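Local coordinates for protein endoribonuclease YbeY (Aquifex aeolicus, PDB 1OZ9) that probably acts as a zinc-dependent endoribonuclease on single-stranded RNA, serving 16S rRNA 3'-end maturation and quality control of 70S ribosomes, at residues Arg10-Lys14 with Ile25-Glu30; Ser44-Asp50 with Val87-Thr93; Val69-Pro73 with His115-Leu120. All blocks are in the same frame, centred on the assembly; numbering follows the deposited sequence.

Contact 1. Residues Arg10-Lys14 with Ile25-Glu30; sequences RVLVK and IEKWAE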
loop_
_atom_site.group_PDB
_atom_site.type_symbol
_atom_site.label_atom_id
_atom_site.label_comp_id
_atom_site.label_asym_id
_atom_site.label_seq_id
_atom_site.Cartn_x
_atom_site.Cartn_y
_atom_site.Cartn_z
ATOM N N ARG A 10 -0.976 -11.643 -8.999
ATOM C CA ARG A 10 -1.917 -12.259 -8.060
ATOM C C ARG A 10 -2.052 -11.313 -6.923
ATOM O O ARG A 10 -1.095 -11.121 -6.157
ATOM C CB ARG A 10 -1.357 -13.591 -7.553
ATOM C CG ARG A 10 -2.306 -14.287 -6.547
ATOM C CD ARG A 10 -1.903 -15.687 -6.335
ATOM N NE ARG A 10 -2.750 -16.559 -5.533
ATOM C CZ ARG A 10 -2.205 -17.544 -4.804
ATOM N NH1 ARG A 10 -0.875 -17.640 -4.743
ATOM N NH2 ARG A 10 -2.948 -18.374 -4.108
ATOM N N VAL A 11 -3.193 -10.635 -6.854
ATOM C CA VAL A 11 -3.435 -9.698 -5.771
ATOM C C VAL A 11 -4.361 -10.371 -4.763
ATOM O O VAL A 11 -5.453 -10.828 -5.128
ATOM C CB VAL A 11 -4.026 -8.381 -6.309
ATOM C CG1 VAL A 11 -4.432 -7.464 -5.172
ATOM C CG2 VAL A 11 -2.928 -7.654 -7.121
ATOM N N LEU A 12 -3.905 -10.487 -3.521
ATOM C CA LEU A 12 -4.666 -11.135 -2.450
ATOM C C LEU A 12 -5.128 -10.092 -1.453
ATOM O O LEU A 12 -4.317 -9.532 -0.712
ATOM C CB LEU A 12 -3.786 -12.154 -1.730
ATOM C CG LEU A 12 -3.257 -13.164 -2.762
ATOM C CD1 LEU A 12 -2.270 -14.151 -2.149
ATOM C CD2 LEU A 12 -4.438 -13.897 -3.339
ATOM N N VAL A 13 -6.419 -9.845 -1.393
ATOM C CA VAL A 13 -6.893 -8.802 -0.505
ATOM C C VAL A 13 -7.570 -9.433 0.686
ATOM O O VAL A 13 -8.436 -10.310 0.511
ATOM C CB VAL A 13 -7.906 -7.923 -1.209
ATOM C CG1 VAL A 13 -8.495 -6.879 -0.217
ATOM C CG2 VAL A 13 -7.224 -7.198 -2.416
ATOM N N LYS A 14 -7.202 -8.996 1.881
ATOM C CA LYS A 14 -7.854 -9.511 3.098
ATOM C C LYS A 14 -8.413 -8.350 3.890
ATOM O O LYS A 14 -7.682 -7.393 4.163
ATOM C CB LYS A 14 -6.849 -10.275 3.944
ATOM C CG LYS A 14 -6.518 -11.630 3.334
ATOM C CD LYS A 14 -5.545 -12.445 4.179
ATOM C CE LYS A 14 -6.027 -13.894 4.278
ATOM N NZ LYS A 14 -4.941 -14.790 4.770
ATOM N N ILE A 25 -10.448 -2.454 -4.048
ATOM C CA ILE A 25 -9.099 -2.513 -3.560
ATOM C C ILE A 25 -8.306 -3.414 -4.496
ATOM O O ILE A 25 -7.151 -3.104 -4.856
ATOM C CB ILE A 25 -9.063 -3.031 -2.103
ATOM C CG1 ILE A 25 -9.576 -1.932 -1.141
ATOM C CG2 ILE A 25 -7.673 -3.466 -1.716
ATOM C CD1 ILE A 25 -9.985 -2.487 0.203
ATOM N N GLU A 26 -8.902 -4.533 -4.886
ATOM C CA GLU A 26 -8.194 -5.463 -5.763
ATOM C C GLU A 26 -7.836 -4.795 -7.100
ATOM O O GLU A 26 -6.686 -4.911 -7.581
ATOM C CB GLU A 26 -9.035 -6.720 -6.016
ATOM C CG GLU A 26 -8.192 -7.918 -6.390
ATOM C CD GLU A 26 -9.008 -9.200 -6.614
ATOM O OE1 GLU A 26 -9.985 -9.466 -5.856
ATOM O OE2 GLU A 26 -8.650 -9.941 -7.551
ATOM N N LYS A 27 -8.823 -4.121 -7.700
ATOM C CA LYS A 27 -8.649 -3.397 -8.958
ATOM C C LYS A 27 -7.562 -2.293 -8.875
ATOM O O LYS A 27 -6.694 -2.242 -9.757
ATOM C CB LYS A 27 -9.983 -2.867 -9.522
ATOM C CG LYS A 27 -9.862 -1.705 -10.563
ATOM C CD LYS A 27 -11.232 -1.190 -11.047
ATOM C CE LYS A 27 -11.231 0.320 -11.437
ATOM N NZ LYS A 27 -11.385 0.608 -12.916
ATOM N N TRP A 28 -7.598 -1.437 -7.845
ATOM C CA TRP A 28 -6.568 -0.402 -7.674
ATOM C C TRP A 28 -5.185 -1.043 -7.610
ATOM O O TRP A 28 -4.244 -0.585 -8.260
ATOM C CB TRP A 28 -6.774 0.401 -6.383
ATOM C CG TRP A 28 -7.975 1.281 -6.453
ATOM C CD1 TRP A 28 -8.484 1.883 -7.552
ATOM C CD2 TRP A 28 -8.816 1.639 -5.374
ATOM N NE1 TRP A 28 -9.587 2.639 -7.222
ATOM C CE2 TRP A 28 -9.831 2.477 -5.888
ATOM C CE3 TRP A 28 -8.822 1.338 -4.013
ATOM C CZ2 TRP A 28 -10.839 3.010 -5.091
ATOM C CZ3 TRP A 28 -9.823 1.885 -3.225
ATOM C CH2 TRP A 28 -10.813 2.700 -3.768
ATOM N N ALA A 29 -5.076 -2.104 -6.816
ATOM C CA ALA A 29 -3.802 -2.796 -6.676
ATOM C C ALA A 29 -3.342 -3.397 -8.016
ATOM O O ALA A 29 -2.155 -3.252 -8.379
ATOM C CB ALA A 29 -3.875 -3.853 -5.592
ATOM N N GLU A 30 -4.254 -4.048 -8.744
ATOM C CA GLU A 30 -3.906 -4.615 -10.052
ATOM C C GLU A 30 -3.524 -3.521 -11.056
ATOM O O GLU A 30 -2.541 -3.680 -11.820
ATOM C CB GLU A 30 -5.043 -5.489 -10.612
ATOM C CG GLU A 30 -5.283 -6.753 -9.776
ATOM C CD GLU A 30 -6.426 -7.595 -10.309
ATOM O OE1 GLU A 30 -7.323 -7.020 -10.968
ATOM O OE2 GLU A 30 -6.421 -8.829 -10.085
HETATM O O HOH W 1 -7.992 -10.859 -3.730
#
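Val-11 meets helix 25-30 with both methyls. CG1 of Val-11 lies 3.7 Å from CB of Ala-29, and its CG2 3.7 Å from CG of Glu-30, crossing that side chain at a slant. Chi1 of 173° swings CG1 anti to the backbone N, over Ala-29, and leaves CG2 beside that N, facing Glu-30. Val-13, two residues on and therefore on the same face of the strand, sets its CG1 3.8 Å from CG2 of Ile-25, while its CG2 rests near CA of Glu-26. Branched valines suit a strand and offer a broad apolar surface; the small Ala-29 suits a place where the axes of the two segments approach to 8.6 Å.

Glu-26 contributes its aliphatic part, CG running past Val-11 in the opposite direction. Its extended chain carries the carboxylate beyond the apolar layer to a water that donates to O of Val-11 at 2.9 Å and accepts from N of Val-13; the water's bond to OE1 of Glu-26 is weak. Outward, Leu-33 also touches Val-11, and Ile-25 reaches Ile-47 and Ile-113. The helix connects a beta-alpha-beta unit, packing against edge strand 10-15 and running roughly opposite to it, beside strand 41-48 and helix 105-120.

Contact 2. Residues Ser44-Asp50 with Val87-Thr93; sequences SVYITDD and VVISQDT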
loop_
_atom_site.group_PDB
_atom_site.type_symbol
_atom_site.label_atom_id
_atom_site.label_comp_id
_atom_site.label_asym_id
_atom_site.label_seq_id
_atom_site.Cartn_x
_atom_site.Cartn_y
_atom_site.Cartn_z
ATOM N N SER A 44 -0.009 -8.914 -1.359
ATOM C CA SER A 44 -1.112 -9.035 -0.419
ATOM C C SER A 44 -1.462 -7.651 0.129
ATOM O O SER A 44 -0.562 -6.853 0.427
ATOM C CB SER A 44 -0.777 -10.013 0.707
ATOM O OG SER A 44 -0.650 -11.334 0.170
ATOM N N VAL A 45 -2.763 -7.359 0.213
ATOM C CA VAL A 45 -3.208 -6.093 0.784
ATOM C C VAL A 45 -4.120 -6.398 1.971
ATOM O O VAL A 45 -5.098 -7.167 1.827
ATOM C CB VAL A 45 -3.931 -5.232 -0.246
ATOM C CG1 VAL A 45 -4.357 -3.892 0.394
ATOM C CG2 VAL A 45 -3.016 -4.991 -1.483
ATOM N N TYR A 46 -3.817 -5.847 3.148
ATOM C CA TYR A 46 -4.653 -6.122 4.326
ATOM C C TYR A 46 -5.253 -4.812 4.808
ATOM O O TYR A 46 -4.517 -3.843 4.998
ATOM C CB TYR A 46 -3.797 -6.737 5.433
ATOM C CG TYR A 46 -4.520 -7.227 6.689
ATOM C CD1 TYR A 46 -5.828 -7.697 6.652
ATOM C CD2 TYR A 46 -3.855 -7.247 7.920
ATOM C CE1 TYR A 46 -6.455 -8.161 7.800
ATOM C CE2 TYR A 46 -4.462 -7.701 9.064
ATOM C CZ TYR A 46 -5.757 -8.163 9.014
ATOM O OH TYR A 46 -6.333 -8.616 10.186
ATOM N N ILE A 47 -6.572 -4.756 4.969
ATOM C CA ILE A 47 -7.187 -3.553 5.548
ATOM C C ILE A 47 -7.607 -3.910 6.975
ATOM O O ILE A 47 -8.489 -4.763 7.187
ATOM C CB ILE A 47 -8.425 -3.073 4.778
ATOM C CG1 ILE A 47 -8.142 -2.867 3.284
ATOM C CG2 ILE A 47 -8.984 -1.799 5.431
ATOM C CD1 ILE A 47 -7.016 -1.853 2.943
ATOM N N THR A 48 -6.983 -3.272 7.960
ATOM C CA THR A 48 -7.248 -3.630 9.339
ATOM C C THR A 48 -7.545 -2.401 10.185
ATOM O O THR A 48 -7.981 -1.376 9.640
ATOM C CB THR A 48 -6.079 -4.510 9.882
ATOM O OG1 THR A 48 -6.367 -4.965 11.199
ATOM C CG2 THR A 48 -4.763 -3.715 9.998
ATOM N N ASP A 49 -7.343 -2.504 11.494
ATOM C CA ASP A 49 -7.671 -1.407 12.418
ATOM C C ASP A 49 -6.441 -0.840 13.118
ATOM O O ASP A 49 -5.337 -1.346 12.952
ATOM C CB ASP A 49 -8.683 -1.852 13.476
ATOM C CG ASP A 49 -8.154 -2.969 14.382
ATOM O OD1 ASP A 49 -6.970 -3.356 14.296
ATOM O OD2 ASP A 49 -8.877 -3.533 15.227
ATOM N N ASP A 50 -6.640 0.199 13.921
ATOM C CA ASP A 50 -5.526 0.851 14.607
ATOM C C ASP A 50 -4.798 -0.060 15.587
ATOM O O ASP A 50 -3.567 0.025 15.728
ATOM C CB ASP A 50 -5.994 2.128 15.326
ATOM C CG ASP A 50 -5.859 3.356 14.452
ATOM O OD1 ASP A 50 -5.435 3.199 13.278
ATOM O OD2 ASP A 50 -6.144 4.515 14.836
ATOM N N VAL A 87 1.107 -5.172 2.012
ATOM C CA VAL A 87 0.791 -3.770 2.336
ATOM C C VAL A 87 -0.349 -3.843 3.340
ATOM O O VAL A 87 -1.357 -4.501 3.076
ATOM C CB VAL A 87 0.307 -2.986 1.135
ATOM C CG1 VAL A 87 -0.193 -1.622 1.574
ATOM C CG2 VAL A 87 1.476 -2.800 0.127
ATOM N N VAL A 88 -0.188 -3.196 4.494
ATOM C CA VAL A 88 -1.205 -3.245 5.542
ATOM C C VAL A 88 -1.644 -1.802 5.825
ATOM O O VAL A 88 -0.791 -0.958 6.141
ATOM C CB VAL A 88 -0.600 -3.834 6.835
ATOM C CG1 VAL A 88 -1.654 -3.891 7.967
ATOM C CG2 VAL A 88 -0.024 -5.221 6.564
ATOM N N ILE A 89 -2.966 -1.546 5.768
ATOM C CA ILE A 89 -3.517 -0.212 5.934
ATOM C C ILE A 89 -4.530 -0.211 7.065
ATOM O O ILE A 89 -5.313 -1.152 7.186
ATOM C CB ILE A 89 -4.249 0.152 4.628
ATOM C CG1 ILE A 89 -3.196 0.395 3.540
ATOM C CG2 ILE A 89 -5.182 1.372 4.843
ATOM C CD1 ILE A 89 -3.752 0.498 2.116
ATOM N N SER A 90 -4.523 0.823 7.885
ATOM C CA SER A 90 -5.529 0.912 8.926
ATOM C C SER A 90 -6.671 1.770 8.415
ATOM O O SER A 90 -6.494 2.958 8.098
ATOM C CB SER A 90 -4.994 1.567 10.200
ATOM O OG SER A 90 -6.104 1.821 11.084
ATOM N N GLN A 91 -7.849 1.172 8.355
ATOM C CA GLN A 91 -9.030 1.936 8.012
ATOM C C GLN A 91 -9.276 3.069 9.001
ATOM O O GLN A 91 -9.723 4.136 8.614
ATOM C CB GLN A 91 -10.270 1.020 7.953
ATOM C CG GLN A 91 -11.518 1.776 7.566
ATOM C CD GLN A 91 -12.742 0.867 7.569
ATOM O OE1 GLN A 91 -13.557 0.879 8.506
ATOM N NE2 GLN A 91 -12.865 0.089 6.533
ATOM N N ASP A 92 -9.026 2.821 10.285
ATOM C CA ASP A 92 -9.252 3.824 11.319
ATOM C C ASP A 92 -8.449 5.086 11.042
ATOM O O ASP A 92 -8.960 6.207 11.134
ATOM C CB ASP A 92 -8.804 3.317 12.679
ATOM C CG ASP A 92 -9.663 2.195 13.214
ATOM O OD1 ASP A 92 -10.831 2.019 12.752
ATOM O OD2 ASP A 92 -9.233 1.444 14.116
ATOM N N THR A 93 -7.168 4.906 10.754
ATOM C CA THR A 93 -6.321 6.053 10.507
ATOM C C THR A 93 -6.647 6.666 9.173
ATOM O O THR A 93 -6.682 7.878 9.068
ATOM C CB THR A 93 -4.831 5.669 10.602
ATOM O OG1 THR A 93 -4.521 5.448 11.980
ATOM C CG2 THR A 93 -3.929 6.862 10.210
#
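Asp-50 OD1 is gripped by two hydroxyls, accepting from OG of Ser-90 at 2.7 Å on its anti side and from OG1 of Thr-93 at 2.8 Å on its syn side. The second donor lies 15° out of the carboxylate plane, the first well out of it. Arg-96 takes the other oxygen, OD2, in a salt bridge. The backbone N of Asp-50 donates to OD2 of Asp-92 at 2.9 Å, meeting that oxygen from above its carboxylate plane; the two carboxylates stand almost perpendicular. Replacing Asp-50 by alanine removes the carboxylate and would probably leave the hydroxyls of Ser-90 and Thr-93 without their shared acceptor and Arg-96 without its charge partner.

These bonds join two helix starts at the ends of adjacent parallel strands in the mixed sheet. Ser-90 is an N-cap whose OG accepts from N of Thr-93, and Asp-49 caps helix 50-61 through N of Glu-52. Backbone bonds alternate along the strands, from N of Val-87 to O of Ser-44 through to N of Gln-91 and O of Thr-48. On one face Ile-47 lies alongside Ile-89, its CD1 3.8 Å from CB of Ile-89, both beta-branched and suited to a strand; Ile-89 packs on helix 105-120 and Ile-47 on Ile-25 of helix 22-35. On the other, CG2 of Thr-48 packs 3.7 Å from CG1 of Val-88, leaving OG1 of Thr-48 to bond Glu-52.

Contact 3. Residues Val69-Pro73 with His115-Leu120; sequences VLSFP and HGIVHL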
loop_
_atom_site.group_PDB
_atom_site.type_symbol
_atom_site.label_atom_id
_atom_site.label_comp_id
_atom_site.label_asym_id
_atom_site.label_seq_id
_atom_site.Cartn_x
_atom_site.Cartn_y
_atom_site.Cartn_z
ATOM N N VAL A 69 -0.175 3.262 6.962
ATOM C CA VAL A 69 0.175 2.130 6.113
ATOM C C VAL A 69 1.577 1.611 6.459
ATOM O O VAL A 69 2.479 2.392 6.764
ATOM C CB VAL A 69 0.124 2.566 4.612
ATOM C CG1 VAL A 69 1.088 3.770 4.329
ATOM C CG2 VAL A 69 0.347 1.379 3.610
ATOM N N LEU A 70 1.754 0.297 6.393
ATOM C CA LEU A 70 3.063 -0.300 6.549
ATOM C C LEU A 70 3.278 -1.273 5.396
ATOM O O LEU A 70 2.328 -1.926 4.945
ATOM C CB LEU A 70 3.181 -1.012 7.884
ATOM C CG LEU A 70 3.219 -0.100 9.128
ATOM C CD1 LEU A 70 3.186 -0.961 10.374
ATOM C CD2 LEU A 70 4.461 0.770 9.180
ATOM N N SER A 71 4.504 -1.371 4.904
ATOM C CA SER A 71 4.776 -2.340 3.843
ATOM C C SER A 71 5.840 -3.348 4.293
ATOM O O SER A 71 6.840 -2.965 4.925
ATOM C CB SER A 71 5.276 -1.582 2.609
ATOM O OG SER A 71 6.592 -1.136 2.937
ATOM N N PHE A 72 5.650 -4.628 3.965
ATOM C CA PHE A 72 6.556 -5.684 4.421
ATOM C C PHE A 72 7.069 -6.514 3.247
ATOM O O PHE A 72 6.332 -7.342 2.729
ATOM C CB PHE A 72 5.818 -6.631 5.382
ATOM C CG PHE A 72 5.201 -5.932 6.565
ATOM C CD1 PHE A 72 3.893 -5.508 6.529
ATOM C CD2 PHE A 72 5.948 -5.650 7.677
ATOM C CE1 PHE A 72 3.335 -4.823 7.604
ATOM C CE2 PHE A 72 5.383 -4.977 8.766
ATOM C CZ PHE A 72 4.078 -4.586 8.727
ATOM N N PRO A 73 8.311 -6.302 2.816
ATOM C CA PRO A 73 8.865 -7.087 1.702
ATOM C C PRO A 73 9.108 -8.530 2.065
ATOM O O PRO A 73 9.521 -8.840 3.183
ATOM C CB PRO A 73 10.211 -6.405 1.430
ATOM C CG PRO A 73 10.602 -5.844 2.772
ATOM C CD PRO A 73 9.268 -5.286 3.299
ATOM N N HIS A 115 0.994 4.214 -2.152
ATOM C CA HIS A 115 2.134 4.569 -1.309
ATOM C C HIS A 115 2.815 3.280 -0.815
ATOM O O HIS A 115 4.045 3.154 -0.856
ATOM C CB HIS A 115 1.652 5.418 -0.138
ATOM C CG HIS A 115 2.756 6.031 0.664
ATOM N ND1 HIS A 115 3.323 7.248 0.342
ATOM C CD2 HIS A 115 3.385 5.602 1.785
ATOM C CE1 HIS A 115 4.247 7.549 1.240
ATOM N NE2 HIS A 115 4.314 6.561 2.117
ATOM N N GLY A 116 2.014 2.318 -0.362
ATOM C CA GLY A 116 2.561 1.062 0.151
ATOM C C GLY A 116 3.316 0.250 -0.903
ATOM O O GLY A 116 4.377 -0.331 -0.632
ATOM N N ILE A 117 2.770 0.217 -2.118
ATOM C CA ILE A 117 3.387 -0.554 -3.190
ATOM C C ILE A 117 4.730 0.046 -3.534
ATOM O O ILE A 117 5.703 -0.688 -3.733
ATOM C CB ILE A 117 2.488 -0.617 -4.423
ATOM C CG1 ILE A 117 1.286 -1.500 -4.097
ATOM C CG2 ILE A 117 3.249 -1.211 -5.654
ATOM C CD1 ILE A 117 0.235 -1.521 -5.168
ATOM N N VAL A 118 4.793 1.365 -3.643
ATOM C CA VAL A 118 6.061 2.006 -3.981
ATOM C C VAL A 118 7.137 1.710 -2.920
ATOM O O VAL A 118 8.309 1.459 -3.251
ATOM C CB VAL A 118 5.888 3.544 -4.185
ATOM C CG1 VAL A 118 7.269 4.230 -4.460
ATOM C CG2 VAL A 118 4.871 3.802 -5.336
ATOM N N HIS A 119 6.741 1.710 -1.651
ATOM C CA HIS A 119 7.661 1.351 -0.575
ATOM C C HIS A 119 8.133 -0.072 -0.778
ATOM O O HIS A 119 9.297 -0.399 -0.526
ATOM C CB HIS A 119 6.976 1.393 0.788
ATOM C CG HIS A 119 7.105 2.702 1.483
ATOM N ND1 HIS A 119 8.255 3.095 2.124
ATOM C CD2 HIS A 119 6.217 3.716 1.632
ATOM C CE1 HIS A 119 8.077 4.301 2.638
ATOM N NE2 HIS A 119 6.843 4.696 2.360
ATOM N N LEU A 120 7.210 -0.930 -1.196
ATOM C CA LEU A 120 7.529 -2.352 -1.361
ATOM C C LEU A 120 8.539 -2.602 -2.467
ATOM O O LEU A 120 9.244 -3.617 -2.452
ATOM C CB LEU A 120 6.274 -3.153 -1.718
ATOM C CG LEU A 120 5.537 -3.996 -0.705
ATOM C CD1 LEU A 120 4.569 -4.932 -1.466
ATOM C CD2 LEU A 120 6.487 -4.811 0.129
#
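Ser-71 turns its side chain toward His-119, setting OG 3.3 Å from CB of that histidine. His-119 and His-115, a helical turn apart, belong with His-125 to the predicted catalytic zinc site, consistent with the metalloproteinase-type fold, in which a helix bearing the H-x-x-x-H pattern runs beneath the sheet. Strand 69-73 forms one edge of that sheet and runs at 31° to the helix segment.

The two side chains that the strand turns toward the helix, Val-69 and Ser-71, meet different parts of it. Val-69 places CG1 3.9 Å from CD2 of His-115, the valine branch lying oblique to the imidazole; with chi1 at 58° this methyl sits between the backbone N and the carbonyl carbon, while CG2 faces CA of Gly-116 at 4.1 Å. With no side chain on Gly-116, the helix backbone itself can face CG2 of Val-69. The small Ser-71 fits where its CB meets O of Gly-116 at 3.6 Å.

CD2 of His-115 lies at the edge of the His-119 ring, in its plane, while the two ring planes are inclined by about 60°. ND1 of His-115 is hydrogen-bonded to second-shell Glu-139, which probably helps hold the ring's rotation, and Phe-135 meets His-119 edge-to-face. At the strand's far end, Leu-120 lays CD2 against the peptide link of Phe-72 and Pro-73, 3.6 Å from N of Pro-73.

How the contacts relate
From the N terminus, contact 1 closes first, a short loop in which helix 22-35 folds back on the edge strand 10-15. The chain then enters strand 41-48, where contact 2 opens; contact 3 opens at strand 69-78 before contact 2 closes at strand 81-90 and helix 91-101, and contact 3 closes last, on helix 105-120, so contacts 2 and 3 cross while contact 1 precedes both. In their shared sheet Lys-14 N lies 2.8 Å from Val-45 O, and Leu-70 N 2.8 Å from Val-88 O. Contact 1 ties one edge strand to helix 22-35, contact 3 the other edge to the histidine-bearing helix, and contact 2 joins the central pair.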